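Local coordinates for protein aggregative adherence fimbrial subunit AggA (Escherichia coli O104:H4 str. C227-11, PDB 4PH8) that serves as the major subunit of aggregative adherence fimbriae type I, surface fibres that mediate bacterial adhesion and probably bind host fibronectin, at residues V40-Q45 with K99-G104. Sequence-based numbering, arbitrary orientation.
Sequences VTTSDQ and KKLTSG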
ATOM      1  N   VAL A  40      -0.346  -0.295   7.224  1.00 10.50           N
ATOM      2  CA  VAL A  40      -1.287   0.772   7.565  1.00 10.76           C
ATOM      3  C   VAL A  40      -1.956   0.455   8.903  1.00 10.32           C
ATOM      4  O   VAL A  40      -2.343  -0.677   9.174  1.00  9.90           O
ATOM      5  CB  VAL A  40      -2.377   0.975   6.464  1.00 12.44           C
ATOM      6  CG1 VAL A  40      -3.195   2.219   6.768  1.00 13.72           C
ATOM      7  CG2 VAL A  40      -1.736   1.083   5.094  1.00 14.12           C
ATOM      8  N   THR A  41      -2.086   1.469   9.743  1.00 11.00           N
ATOM      9  CA  THR A  41      -2.784   1.303  11.007  1.00 11.19           C
ATOM     10  C   THR A  41      -3.464   2.616  11.340  1.00 11.58           C
ATOM     11  O   THR A  41      -3.417   3.581  10.562  1.00 11.52           O
ATOM     12  CB  THR A  41      -1.824   0.831  12.129  1.00 11.62           C
ATOM     13  OG1 THR A  41      -2.577   0.386  13.278  1.00 11.30           O
ATOM     14  CG2 THR A  41      -0.840   1.918  12.512  1.00 13.15           C
ATOM     15  N   THR A  42      -4.126   2.636  12.486  1.00 10.57           N
ATOM     16  CA  THR A  42      -4.720   3.853  12.991  1.00 11.42           C
ATOM     17  C   THR A  42      -4.652   3.803  14.528  1.00 12.97           C
ATOM     18  O   THR A  42      -4.034   2.899  15.088  1.00 14.25           O
ATOM     19  CB  THR A  42      -6.164   4.022  12.444  1.00 11.12           C
ATOM     20  OG1 THR A  42      -6.705   5.268  12.888  1.00 12.58           O
ATOM     21  CG2 THR A  42      -7.051   2.890  12.930  1.00 11.82           C
ATOM     22  N   SER A  43      -5.285   4.760  15.206  1.00 14.27           N
ATOM     23  CA  SER A  43      -5.177   4.861  16.674  1.00 14.77           C
ATOM     24  C   SER A  43      -5.921   3.730  17.399  1.00 14.99           C
ATOM     25  O   SER A  43      -6.855   3.115  16.858  1.00 15.04           O
ATOM     26  CB  SER A  43      -5.711   6.203  17.153  1.00 14.62           C
ATOM     27  OG  SER A  43      -7.118   6.239  16.944  1.00 14.95           O
ATOM     28  N   ASP A  44      -5.527   3.473  18.641  1.00 16.02           N
ATOM     29  CA  ASP A  44      -6.210   2.450  19.440  1.00 17.18           C
ATOM     30  C   ASP A  44      -7.701   2.769  19.588  1.00 15.34           C
ATOM     31  O   ASP A  44      -8.527   1.884  19.481  1.00 16.12           O
ATOM     32  CB  ASP A  44      -5.576   2.315  20.814  1.00 20.35           C
ATOM     33  CG  ASP A  44      -4.225   1.613  20.775  1.00 23.31           C
ATOM     34  OD1 ASP A  44      -3.838   1.029  19.732  1.00 23.70           O
ATOM     35  OD2 ASP A  44      -3.539   1.634  21.810  1.00 29.10           O
ATOM     36  N   GLN A  45      -8.043   4.035  19.793  1.00 15.94           N
ATOM     37  CA  GLN A  45      -9.457   4.404  19.904  1.00 17.68           C
ATOM     38  C   GLN A  45     -10.219   4.145  18.613  1.00 15.87           C
ATOM     39  O   GLN A  45     -11.340   3.653  18.644  1.00 16.80           O
ATOM     40  CB  GLN A  45      -9.625   5.848  20.368  1.00 21.34           C
ATOM     41  CG  GLN A  45      -9.316   6.040  21.848  1.00 24.85           C
ATOM     42  CD  GLN A  45     -10.054   5.056  22.748  1.00 28.11           C
ATOM     43  OE1 GLN A  45      -9.462   4.092  23.242  1.00 33.63           O
ATOM     44  NE2 GLN A  45     -11.345   5.285  22.956  1.00 26.51           N
ATOM     45  N   LYS A  99      -9.001  -3.737   5.328  1.00 11.10           N
ATOM     46  CA  LYS A  99      -8.989  -4.587   6.510  1.00 12.40           C
ATOM     47  C   LYS A  99      -9.684  -3.898   7.656  1.00 13.04           C
ATOM     48  O   LYS A  99      -9.350  -2.768   7.973  1.00 13.36           O
ATOM     49  CB  LYS A  99      -7.572  -4.907   6.910  1.00 11.52           C
ATOM     50  CG  LYS A  99      -7.465  -5.869   8.083  1.00 13.75           C
ATOM     51  CD  LYS A  99      -6.002  -6.263   8.293  1.00 12.08           C
ATOM     52  CE  LYS A  99      -5.821  -7.222   9.456  1.00 11.87           C
ATOM     53  NZ  LYS A  99      -4.435  -7.757   9.544  1.00 12.13           N
ATOM     54  N   LYS A 100     -10.635  -4.597   8.273  1.00 15.10           N
ATOM     55  CA  LYS A 100     -11.246  -4.153   9.507  1.00 17.03           C
ATOM     56  C   LYS A 100     -10.285  -4.534  10.633  1.00 16.23           C
ATOM     57  O   LYS A 100     -10.067  -5.707  10.911  1.00 17.76           O
ATOM     58  CB  LYS A 100     -12.630  -4.810   9.675  1.00 21.21           C
ATOM     59  CG  LYS A 100     -13.228  -4.757  11.071  1.00 28.54           C
ATOM     60  CD  LYS A 100     -13.527  -3.342  11.533  1.00 35.86           C
ATOM     61  CE  LYS A 100     -14.754  -3.312  12.440  1.00 42.23           C
ATOM     62  NZ  LYS A 100     -16.010  -3.034  11.693  1.00 48.97           N
ATOM     63  N   LEU A 101      -9.696  -3.532  11.257  1.00 13.61           N
ATOM     64  CA  LEU A 101      -8.716  -3.759  12.308  1.00 13.28           C
ATOM     65  C   LEU A 101      -9.397  -4.152  13.613  1.00 15.91           C
ATOM     66  O   LEU A 101     -10.554  -3.801  13.846  1.00 18.65           O
ATOM     67  CB  LEU A 101      -7.884  -2.498  12.507  1.00 12.98           C
ATOM     68  CG  LEU A 101      -7.101  -2.037  11.269  1.00 12.69           C
ATOM     69  CD1 LEU A 101      -6.328  -0.779  11.632  1.00 15.03           C
ATOM     70  CD2 LEU A 101      -6.160  -3.120  10.749  1.00 13.81           C
ATOM     71  N   THR A 102      -8.674  -4.883  14.448  1.00 16.14           N
ATOM     72  CA  THR A 102      -9.118  -5.234  15.791  1.00 20.72           C
ATOM     73  C   THR A 102      -7.958  -5.069  16.770  1.00 19.47           C
ATOM     74  O   THR A 102      -6.798  -4.915  16.362  1.00 17.48           O
ATOM     75  CB  THR A 102      -9.623  -6.688  15.862  1.00 23.03           C
ATOM     76  OG1 THR A 102      -8.544  -7.587  15.563  1.00 24.21           O
ATOM     77  CG2 THR A 102     -10.784  -6.904  14.890  1.00 26.02           C
ATOM     78  N   SER A 103      -8.265  -5.128  18.060  1.00 23.69           N
ATOM     79  CA  SER A 103      -7.258  -4.913  19.093  1.00 24.51           C
ATOM     80  C   SER A 103      -6.151  -5.960  19.040  1.00 21.52           C
ATOM     81  O   SER A 103      -5.026  -5.687  19.438  1.00 26.82           O
ATOM     82  CB  SER A 103      -7.891  -4.902  20.492  1.00 31.49           C
ATOM     83  OG  SER A 103      -8.145  -6.215  20.966  1.00 36.13           O
ATOM     84  N   GLY A 104      -6.479  -7.145  18.540  1.00 23.76           N
ATOM     85  CA  GLY A 104      -5.519  -8.235  18.408  1.00 27.92           C
ATOM     86  C   GLY A 104      -4.876  -8.314  17.033  1.00 24.10           C
ATOM     87  O   GLY A 104      -4.017  -9.152  16.804  1.00 25.09           O
TER
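Leu101 meets Thr41 and Thr42 through one methyl group. Its CD1 lies 4.0 Å from CG2 of Thr42 and 4.2 Å from both Thr41 CA and Thr42 N, all loose van der Waals contacts. Only 99 Å² is buried, and no hydrogen bond joins 40-45 to 99-104. Leu101 points its CB toward 40-45, with CG anti to the carbonyl carbon (chi1 -60°); the extended chi2 (-180°) then sends CD1 outward to the backbone where strand 34-41 ends. The nearest CA atoms, those of Thr41 and Leu101, are 7.9 Å apart, bridged by the leucine. Val53 and Ile47 also pack on Leu101.

Both threonine hydroxyls find their partners outside the two segments. In Thr42, OG1 is anti to the backbone N (chi1 -176°) and hydrogen-bonds to Pro15 O; that leaves CG2 between the backbone N and the carbonyl carbon, facing Leu101. Ile47, Val134 and Ala51 also touch the Thr42 side chain. Thr41 OG1 bonds to Lys106 O and passes CD1 of Leu101 at 4.3 Å. Ser43 OG N-caps helix 44-49 through Cys46 N, whose residue is disulfide-bonded to Cys14.

The contact thus lies at one end of the fimbrial beta sandwich, where strands 34-41 and 97-100 run out beside the short helix. With both threonine hydroxyls bound to backbone carbonyls, the meeting is apolar: it rests on burying one leucine methyl against two threonines, not on directional bonds.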